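PDB 1WOH: agmatinase, which probably hydrolyses agmatine to putrescine and urea, as a manganese-dependent enzyme of the arginase (ureohydrolase) family. Local coordinates for residues 12-17 / 80-85; 56-61 / 284-289; 257-262 / 297-302. All coordinates share one frame; numbering follows the deposited sequence.

Contact 1: residues 12-17 / 80-85; sequences IPTFAR and FADAGD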
loop_
_atom_site.group_PDB
_atom_site.type_symbol
_atom_site.label_atom_id
_atom_site.label_comp_id
_atom_site.label_asym_id
_atom_site.label_seq_id
_atom_site.Cartn_x
_atom_site.Cartn_y
_atom_site.Cartn_z
ATOM N N ILE A 12 -12.881 22.001 3.950
ATOM C CA ILE A 12 -12.336 21.517 5.210
ATOM C C ILE A 12 -13.221 20.374 5.690
ATOM O O ILE A 12 -14.437 20.520 5.804
ATOM C CB ILE A 12 -12.343 22.618 6.286
ATOM C CG1 ILE A 12 -11.602 23.857 5.775
ATOM C CG2 ILE A 12 -11.686 22.095 7.558
ATOM C CD1 ILE A 12 -10.149 23.606 5.424
ATOM N N PRO A 13 -12.623 19.216 5.986
ATOM C CA PRO A 13 -13.436 18.091 6.447
ATOM C C PRO A 13 -13.985 18.186 7.872
ATOM O O PRO A 13 -13.253 18.006 8.843
ATOM C CB PRO A 13 -12.498 16.900 6.265
ATOM C CG PRO A 13 -11.162 17.495 6.547
ATOM C CD PRO A 13 -11.218 18.811 5.797
ATOM N N THR A 14 -15.276 18.497 7.982
ATOM C CA THR A 14 -15.962 18.547 9.269
ATOM C C THR A 14 -17.052 17.508 9.093
ATOM O O THR A 14 -17.460 17.228 7.961
ATOM C CB THR A 14 -16.583 19.932 9.580
ATOM O OG1 THR A 14 -17.413 20.359 8.493
ATOM C CG2 THR A 14 -15.490 20.950 9.824
ATOM N N PHE A 15 -17.519 16.912 10.182
ATOM C CA PHE A 15 -18.526 15.874 10.030
ATOM C C PHE A 15 -19.792 16.388 9.353
ATOM O O PHE A 15 -20.412 17.340 9.823
ATOM C CB PHE A 15 -18.879 15.238 11.373
ATOM C CG PHE A 15 -19.525 13.894 11.230
ATOM C CD1 PHE A 15 -18.791 12.811 10.754
ATOM C CD2 PHE A 15 -20.883 13.724 11.491
ATOM C CE1 PHE A 15 -19.400 11.576 10.530
ATOM C CE2 PHE A 15 -21.504 12.501 11.274
ATOM C CZ PHE A 15 -20.763 11.420 10.789
ATOM N N ALA A 16 -20.151 15.750 8.241
ATOM C CA ALA A 16 -21.336 16.114 7.467
ATOM C C ALA A 16 -21.239 17.555 6.971
ATOM O O ALA A 16 -22.250 18.195 6.672
ATOM C CB ALA A 16 -22.583 15.929 8.319
ATOM N N ARG A 17 -20.008 18.051 6.881
ATOM C CA ARG A 17 -19.732 19.417 6.443
ATOM C C ARG A 17 -20.454 20.432 7.337
ATOM O O ARG A 17 -20.827 21.521 6.902
ATOM C CB ARG A 17 -20.138 19.594 4.972
ATOM C CG ARG A 17 -19.199 20.500 4.179
ATOM C CD ARG A 17 -19.640 20.688 2.728
ATOM N NE ARG A 17 -19.107 19.695 1.790
ATOM C CZ ARG A 17 -17.818 19.566 1.484
ATOM N NH1 ARG A 17 -16.913 20.356 2.048
ATOM N NH2 ARG A 17 -17.435 18.676 0.579
ATOM N N PHE A 80 -26.811 20.319 12.185
ATOM C CA PHE A 80 -25.589 19.619 12.587
ATOM C C PHE A 80 -24.494 20.585 13.035
ATOM O O PHE A 80 -24.476 21.755 12.652
ATOM C CB PHE A 80 -25.028 18.795 11.417
ATOM C CG PHE A 80 -25.767 17.519 11.151
ATOM C CD1 PHE A 80 -27.053 17.533 10.619
ATOM C CD2 PHE A 80 -25.169 16.294 11.434
ATOM C CE1 PHE A 80 -27.734 16.339 10.371
ATOM C CE2 PHE A 80 -25.838 15.091 11.191
ATOM C CZ PHE A 80 -27.123 15.113 10.660
ATOM N N ALA A 81 -23.570 20.080 13.843
ATOM C CA ALA A 81 -22.441 20.867 14.314
ATOM C C ALA A 81 -21.281 19.900 14.563
ATOM O O ALA A 81 -21.503 18.733 14.865
ATOM C CB ALA A 81 -22.798 21.601 15.605
ATOM N N ASP A 82 -20.054 20.384 14.421
ATOM C CA ASP A 82 -18.880 19.549 14.676
ATOM C C ASP A 82 -18.127 20.238 15.807
ATOM O O ASP A 82 -17.544 21.302 15.603
ATOM C CB ASP A 82 -17.988 19.460 13.428
ATOM C CG ASP A 82 -16.852 18.464 13.596
ATOM O OD1 ASP A 82 -16.388 18.295 14.742
ATOM O OD2 ASP A 82 -16.418 17.859 12.592
ATOM N N ALA A 83 -18.147 19.643 16.998
ATOM C CA ALA A 83 -17.475 20.235 18.154
ATOM C C ALA A 83 -15.976 19.945 18.188
ATOM O O ALA A 83 -15.307 20.211 19.191
ATOM C CB ALA A 83 -18.127 19.754 19.442
ATOM N N GLY A 84 -15.451 19.407 17.093
ATOM C CA GLY A 84 -14.031 19.108 17.031
ATOM C C GLY A 84 -13.658 17.872 17.825
ATOM O O GLY A 84 -14.485 16.979 18.022
ATOM N N ASP A 85 -12.408 17.820 18.281
ATOM C CA ASP A 85 -11.917 16.679 19.050
ATOM C C ASP A 85 -11.567 17.041 20.481
ATOM O O ASP A 85 -11.203 18.182 20.779
ATOM C CB ASP A 85 -10.639 16.097 18.435
ATOM C CG ASP A 85 -10.860 15.445 17.088
ATOM O OD1 ASP A 85 -12.019 15.169 16.716
ATOM O OD2 ASP A 85 -9.846 15.191 16.403
HETATM O O HOH W 1 -21.678 16.960 12.366
#
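F15 and D82 bring their CA atoms to 5.9 Å, where a turn in residues 12-17 meets strand 80-85 without pairing as a second strand. The turn is closed by R17 N bonding to T14 O at 2.9 Å. With A16 at positive phi, T14-R17 is close to a type II beta turn.

The direct polar link is a backbone-to-carboxylate hydrogen bond. F15 N donates to D82 OD2 over 2.8 Å and is nearly straight at 170°, meeting the oxygen on its anti side and somewhat out of the carboxylate plane. The D82 side chain extends with CG anti to its own backbone N (chi1 -173°), which carries OD2 up to the turn; T14 CA rests against the same oxygen. The other oxygen, OD1, accepts from G84 N at 2.8 Å and forms an Asx turn within the strand. R56 adds a salt bridge to OD2, so both oxygens have partners and the rotation of the buried carboxylate is fixed.

Further along, water 1 donates to F15 O and A81 O, at 2.9 Å from F15 O, and lies in plane at the edges of both phenylalanine rings. A16 CB approaches the F80 ring obliquely, 4.1 Å from CD2, while the F15 ring packs on V293 and M294 of helix 284-302.

D82 also makes backbone bonds to P19 and V21, while A81 and A83 pair with A33. The chain just after the turn, at P19 and V21, thus runs along one edge of strand 80-85, and strand 31-36 along the other. This is the margin of the parallel beta sheet of the ureohydrolase alpha/beta fold, with I12 of the second subunit packed on D82.

Contact 2: residues 56-61 / 284-289; sequences REASLR and RSELLM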
loop_
_atom_site.group_PDB
_atom_site.type_symbol
_atom_site.label_atom_id
_atom_site.label_comp_id
_atom_site.label_asym_id
_atom_site.label_seq_id
_atom_site.Cartn_x
_atom_site.Cartn_y
_atom_site.Cartn_z
ATOM N N ARG A 56 -14.702 12.039 9.150
ATOM C CA ARG A 56 -15.144 13.360 8.710
ATOM C C ARG A 56 -14.951 13.452 7.198
ATOM O O ARG A 56 -15.862 13.838 6.461
ATOM C CB ARG A 56 -14.341 14.464 9.407
ATOM C CG ARG A 56 -14.619 14.586 10.906
ATOM C CD ARG A 56 -13.856 15.754 11.523
ATOM N NE ARG A 56 -14.358 16.078 12.856
ATOM C CZ ARG A 56 -13.789 15.705 13.998
ATOM N NH1 ARG A 56 -12.668 14.982 13.997
ATOM N NH2 ARG A 56 -14.343 16.062 15.153
ATOM N N GLU A 57 -13.761 13.091 6.734
ATOM C CA GLU A 57 -13.481 13.124 5.305
ATOM C C GLU A 57 -14.508 12.274 4.559
ATOM O O GLU A 57 -15.082 12.711 3.559
ATOM C CB GLU A 57 -12.068 12.595 5.033
ATOM C CG GLU A 57 -10.971 13.419 5.688
ATOM C CD GLU A 57 -9.595 12.774 5.583
ATOM O OE1 GLU A 57 -8.620 13.383 6.066
ATOM O OE2 GLU A 57 -9.485 11.662 5.025
ATOM N N ALA A 58 -14.758 11.065 5.055
ATOM C CA ALA A 58 -15.713 10.175 4.399
ATOM C C ALA A 58 -17.158 10.677 4.464
ATOM O O ALA A 58 -17.965 10.360 3.587
ATOM C CB ALA A 58 -15.625 8.775 5.006
ATOM N N SER A 59 -17.486 11.452 5.490
ATOM C CA SER A 59 -18.849 11.956 5.635
ATOM C C SER A 59 -19.205 12.987 4.569
ATOM O O SER A 59 -20.384 13.296 4.375
ATOM C CB SER A 59 -19.061 12.565 7.021
ATOM O OG SER A 59 -18.403 13.808 7.150
ATOM N N LEU A 60 -18.196 13.516 3.881
ATOM C CA LEU A 60 -18.459 14.494 2.833
ATOM C C LEU A 60 -19.137 13.799 1.654
ATOM O O LEU A 60 -19.655 14.451 0.751
ATOM C CB LEU A 60 -17.162 15.183 2.392
ATOM C CG LEU A 60 -16.447 15.951 3.515
ATOM C CD1 LEU A 60 -15.298 16.766 2.936
ATOM C CD2 LEU A 60 -17.434 16.862 4.227
ATOM N N ARG A 61 -19.134 12.470 1.674
ATOM C CA ARG A 61 -19.790 11.680 0.639
ATOM C C ARG A 61 -21.225 11.408 1.084
ATOM O O ARG A 61 -21.997 10.776 0.361
ATOM C CB ARG A 61 -19.063 10.347 0.437
ATOM C CG ARG A 61 -17.897 10.400 -0.531
ATOM C CD ARG A 61 -18.354 10.132 -1.955
ATOM N NE ARG A 61 -19.424 11.032 -2.369
ATOM C CZ ARG A 61 -19.957 11.056 -3.587
ATOM N NH1 ARG A 61 -19.518 10.226 -4.524
ATOM N NH2 ARG A 61 -20.930 11.915 -3.869
ATOM N N ARG A 284 -12.854 1.800 1.757
ATOM C CA ARG A 284 -14.277 1.487 1.895
ATOM C C ARG A 284 -14.736 1.424 3.350
ATOM O O ARG A 284 -15.904 1.679 3.645
ATOM C CB ARG A 284 -14.628 0.172 1.191
ATOM C CG ARG A 284 -14.132 -1.113 1.855
ATOM C CD ARG A 284 -14.689 -2.290 1.052
ATOM N NE ARG A 284 -14.265 -3.598 1.535
ATOM C CZ ARG A 284 -13.031 -4.081 1.433
ATOM N NH1 ARG A 284 -12.068 -3.360 0.872
ATOM N NH2 ARG A 284 -12.772 -5.307 1.854
ATOM N N SER A 285 -13.824 1.095 4.260
ATOM C CA SER A 285 -14.208 1.027 5.672
ATOM C C SER A 285 -14.726 2.361 6.208
ATOM O O SER A 285 -15.803 2.411 6.817
ATOM C CB SER A 285 -13.033 0.544 6.535
ATOM O OG SER A 285 -12.688 -0.789 6.212
ATOM N N GLU A 286 -13.978 3.445 6.003
ATOM C CA GLU A 286 -14.439 4.734 6.513
ATOM C C GLU A 286 -15.625 5.268 5.723
ATOM O O GLU A 286 -16.500 5.937 6.279
ATOM C CB GLU A 286 -13.308 5.777 6.535
ATOM C CG GLU A 286 -12.573 5.994 5.224
ATOM C CD GLU A 286 -11.265 5.225 5.167
ATOM O OE1 GLU A 286 -10.252 5.823 4.749
ATOM O OE2 GLU A 286 -11.251 4.026 5.534
ATOM N N LEU A 287 -15.664 4.972 4.429
ATOM C CA LEU A 287 -16.775 5.430 3.605
ATOM C C LEU A 287 -18.078 4.792 4.069
ATOM O O LEU A 287 -19.072 5.490 4.294
ATOM C CB LEU A 287 -16.504 5.108 2.133
ATOM C CG LEU A 287 -15.483 6.070 1.511
ATOM C CD1 LEU A 287 -15.047 5.585 0.136
ATOM C CD2 LEU A 287 -16.114 7.461 1.420
ATOM N N LEU A 288 -18.065 3.472 4.239
ATOM C CA LEU A 288 -19.240 2.754 4.690
ATOM C C LEU A 288 -19.648 3.093 6.115
ATOM O O LEU A 288 -20.837 3.199 6.408
ATOM C CB LEU A 288 -19.030 1.244 4.575
ATOM C CG LEU A 288 -19.520 0.633 3.258
ATOM C CD1 LEU A 288 -18.842 1.327 2.084
ATOM C CD2 LEU A 288 -19.247 -0.864 3.249
ATOM N N MET A 289 -18.675 3.258 7.007
ATOM C CA MET A 289 -19.009 3.579 8.391
ATOM C C MET A 289 -19.515 5.006 8.586
ATOM O O MET A 289 -20.295 5.272 9.503
ATOM C CB MET A 289 -17.821 3.287 9.304
ATOM C CG MET A 289 -17.538 1.796 9.461
ATOM S SD MET A 289 -18.897 0.796 10.181
ATOM C CE MET A 289 -19.905 2.047 10.959
HETATM O O HOH W 2 -19.934 8.245 3.310
#
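A58, L287 and E286 carry this meeting of two helices, and A58 is the one that brings them close: its CA lies only 4.9 Å from that of L287. The methyl group points at the backbone of helix 284-302. A58 CB stands 3.2 Å from E286 O, a tight approach between a methyl and a carbonyl oxygen.

L287 closes one side of the methyl. Its CA-CB bond runs past helix 51-59, but the branch turns back, and L287 CD2 reaches A58 CB at 3.9 Å. The same CD2 touches R61 CG at 4.0 Å, so one methyl group touches both A58 and R61. R61 contributes only this aliphatic part, because its chain bends at chi2 and chi3 and takes the guanidinium group away.

E286 takes the other flank with its aliphatic carbons. CG sits between the backbone N and the carbonyl carbon (chi1 54°), and CB and CG are equally distant from A58 CB, E286 CG being 4.1 Å away. Polar bridging is left to water 2, which donates to A58 O at 2.9 Å and to L287 O at 3.0 Å.

Around this core, E286 also packs on A54 and M289 on L55, extending the interface back along helix 51-59. The CB of S59 points away from helix 284-302, and its OG accepts from A16 N, while R56 reaches toward strand 80-85. R45 of the third subunit packs on L287. Helix 51-59 therefore joins the N-terminal part of helix 284-302 to strand 80-85 at the sheet edge.

Contact 3: residues 257-262 / 297-302; sequences ILAAAA and LCEVFD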
loop_
_atom_site.group_PDB
_atom_site.type_symbol
_atom_site.label_atom_id
_atom_site.label_comp_id
_atom_site.label_asym_id
_atom_site.label_seq_id
_atom_site.Cartn_x
_atom_site.Cartn_y
_atom_site.Cartn_z
ATOM N N ILE A 257 -30.642 -3.676 12.560
ATOM C CA ILE A 257 -30.640 -3.738 14.021
ATOM C C ILE A 257 -30.748 -2.330 14.597
ATOM O O ILE A 257 -31.585 -2.064 15.470
ATOM C CB ILE A 257 -29.346 -4.412 14.544
ATOM C CG1 ILE A 257 -29.353 -5.892 14.167
ATOM C CG2 ILE A 257 -29.248 -4.271 16.073
ATOM C CD1 ILE A 257 -28.030 -6.577 14.369
ATOM N N LEU A 258 -29.907 -1.421 14.109
ATOM C CA LEU A 258 -29.941 -0.048 14.593
ATOM C C LEU A 258 -31.275 0.626 14.261
ATOM O O LEU A 258 -31.845 1.332 15.089
ATOM C CB LEU A 258 -28.791 0.760 13.988
ATOM C CG LEU A 258 -27.392 0.255 14.388
ATOM C CD1 LEU A 258 -26.324 0.904 13.508
ATOM C CD2 LEU A 258 -27.137 0.551 15.866
ATOM N N ALA A 259 -31.765 0.405 13.047
ATOM C CA ALA A 259 -33.023 1.012 12.627
ATOM C C ALA A 259 -34.170 0.564 13.528
ATOM O O ALA A 259 -35.006 1.376 13.938
ATOM C CB ALA A 259 -33.317 0.651 11.174
ATOM N N ALA A 260 -34.202 -0.727 13.840
ATOM C CA ALA A 260 -35.253 -1.281 14.687
ATOM C C ALA A 260 -35.226 -0.642 16.068
ATOM O O ALA A 260 -36.266 -0.254 16.612
ATOM C CB ALA A 260 -35.087 -2.789 14.803
ATOM N N ALA A 261 -34.031 -0.527 16.636
ATOM C CA ALA A 261 -33.891 0.066 17.956
ATOM C C ALA A 261 -34.256 1.550 17.938
ATOM O O ALA A 261 -34.885 2.045 18.868
ATOM C CB ALA A 261 -32.462 -0.124 18.465
ATOM N N ALA A 262 -33.876 2.252 16.873
ATOM C CA ALA A 262 -34.144 3.683 16.754
ATOM C C ALA A 262 -35.636 3.998 16.632
ATOM O O ALA A 262 -36.088 5.074 17.028
ATOM C CB ALA A 262 -33.403 4.247 15.544
ATOM N N LEU A 297 -28.749 8.147 11.839
ATOM C CA LEU A 297 -29.381 9.398 12.241
ATOM C C LEU A 297 -30.686 9.622 11.469
ATOM O O LEU A 297 -31.640 10.190 12.007
ATOM C CB LEU A 297 -28.425 10.569 12.024
ATOM C CG LEU A 297 -27.204 10.588 12.951
ATOM C CD1 LEU A 297 -26.223 11.658 12.501
ATOM C CD2 LEU A 297 -27.649 10.839 14.385
ATOM N N CYS A 298 -30.731 9.184 10.214
ATOM C CA CYS A 298 -31.955 9.334 9.423
ATOM C C CYS A 298 -33.054 8.573 10.138
ATOM O O CYS A 298 -34.165 9.074 10.310
ATOM C CB CYS A 298 -31.798 8.737 8.025
ATOM S SG CYS A 298 -30.886 9.727 6.858
ATOM N N GLU A 299 -32.729 7.347 10.542
ATOM C CA GLU A 299 -33.675 6.495 11.240
ATOM C C GLU A 299 -34.058 7.121 12.573
ATOM O O GLU A 299 -35.233 7.163 12.928
ATOM C CB GLU A 299 -33.071 5.107 11.475
ATOM C CG GLU A 299 -32.769 4.301 10.209
ATOM C CD GLU A 299 -34.018 3.942 9.418
ATOM O OE1 GLU A 299 -35.115 3.921 10.013
ATOM O OE2 GLU A 299 -33.901 3.663 8.203
ATOM N N VAL A 300 -33.068 7.611 13.317
ATOM C CA VAL A 300 -33.352 8.224 14.613
ATOM C C VAL A 300 -34.358 9.373 14.488
ATOM O O VAL A 300 -35.397 9.369 15.145
ATOM C CB VAL A 300 -32.060 8.754 15.281
ATOM C CG1 VAL A 300 -32.404 9.631 16.479
ATOM C CG2 VAL A 300 -31.199 7.581 15.736
ATOM N N PHE A 301 -34.065 10.344 13.631
ATOM C CA PHE A 301 -34.964 11.480 13.499
ATOM C C PHE A 301 -36.283 11.200 12.785
ATOM O O PHE A 301 -37.144 12.072 12.717
ATOM C CB PHE A 301 -34.235 12.660 12.860
ATOM C CG PHE A 301 -33.294 13.352 13.802
ATOM C CD1 PHE A 301 -32.024 12.842 14.037
ATOM C CD2 PHE A 301 -33.707 14.473 14.516
ATOM C CE1 PHE A 301 -31.176 13.434 14.969
ATOM C CE2 PHE A 301 -32.870 15.076 15.453
ATOM C CZ PHE A 301 -31.599 14.555 15.682
ATOM N N ASP A 302 -36.449 9.986 12.276
ATOM C CA ASP A 302 -37.696 9.617 11.611
ATOM C C ASP A 302 -38.694 9.081 12.631
ATOM O O ASP A 302 -39.902 9.080 12.390
ATOM C CB ASP A 302 -37.448 8.544 10.549
ATOM C CG ASP A 302 -37.552 9.084 9.137
ATOM O OD1 ASP A 302 -37.430 8.284 8.190
ATOM O OD2 ASP A 302 -37.757 10.305 8.973
HETATM O O HOH W 3 -35.444 7.686 17.524
#
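A262 meets V300, and A259 meets E299, where two helices of the alpha/beta fold run side by side. Helix 251-264 is the connection between the parallel strands 223-229 and 266-273, a beta-alpha-beta unit, and helix 284-302 follows strand 266-273. The axes of the two segments approach to 8.7 Å with a crossing angle of -18°, so the helices are close to parallel; alanines on one of them keep that spacing small.

The apolar contact is between A262 and V300. A262 CB points toward the other helix and meets V300 CG2 at 4.0 Å. In V300 it is CG1 that stands anti to the backbone N (chi1 168°), leaving CG2 beside that N and within reach of the alanine methyl. A262 CB also lies 4.2 Å from E299 CB.

A second kind of contact is the side of a charged chain laid on a methyl group. E299 bends at chi2 (-65°), which folds the chain alongside A259: E299 CG and CD each lie 3.8 Å from A259 CB. Its polar end is held by a partner beyond the pair, because OE2 forms a salt bridge with R74. The glutamate thus lies along the alanine methyl while its charge is paired with R74 of strand 73-74.

Facing the sheet, L258 and A261 pack on F226 of strand 223-229, and L258 also touches L292 and T296 of the partner helix.

The polar bridge is supplied by solvent: water 3 donates one hydrogen to A262 O at 2.7 Å and the other to V300 O at 2.9 Å.

In the fold
Contacts 1 and 2 interlock: R56 NE reaches D82 OD2 at 2.7 Å and R56 NH1 reaches D85 OD1 at 2.8 Å, two salt bridges that tie helix 51-59 to strand 80-85. Both contacts also touch the second subunit. Contact 1 meets contact 3 through F80 CE2 and L297 CD1, 3.7 Å apart. Contacts 2 and 3 share helix 284-302 but do not touch, with nearest atoms about 7 Å apart and centres about 19 Å apart. All three lie away from the manganese ligands; M289, in segment 284-289, packs on V230, which sits in sequence between the ligands D229 and D231.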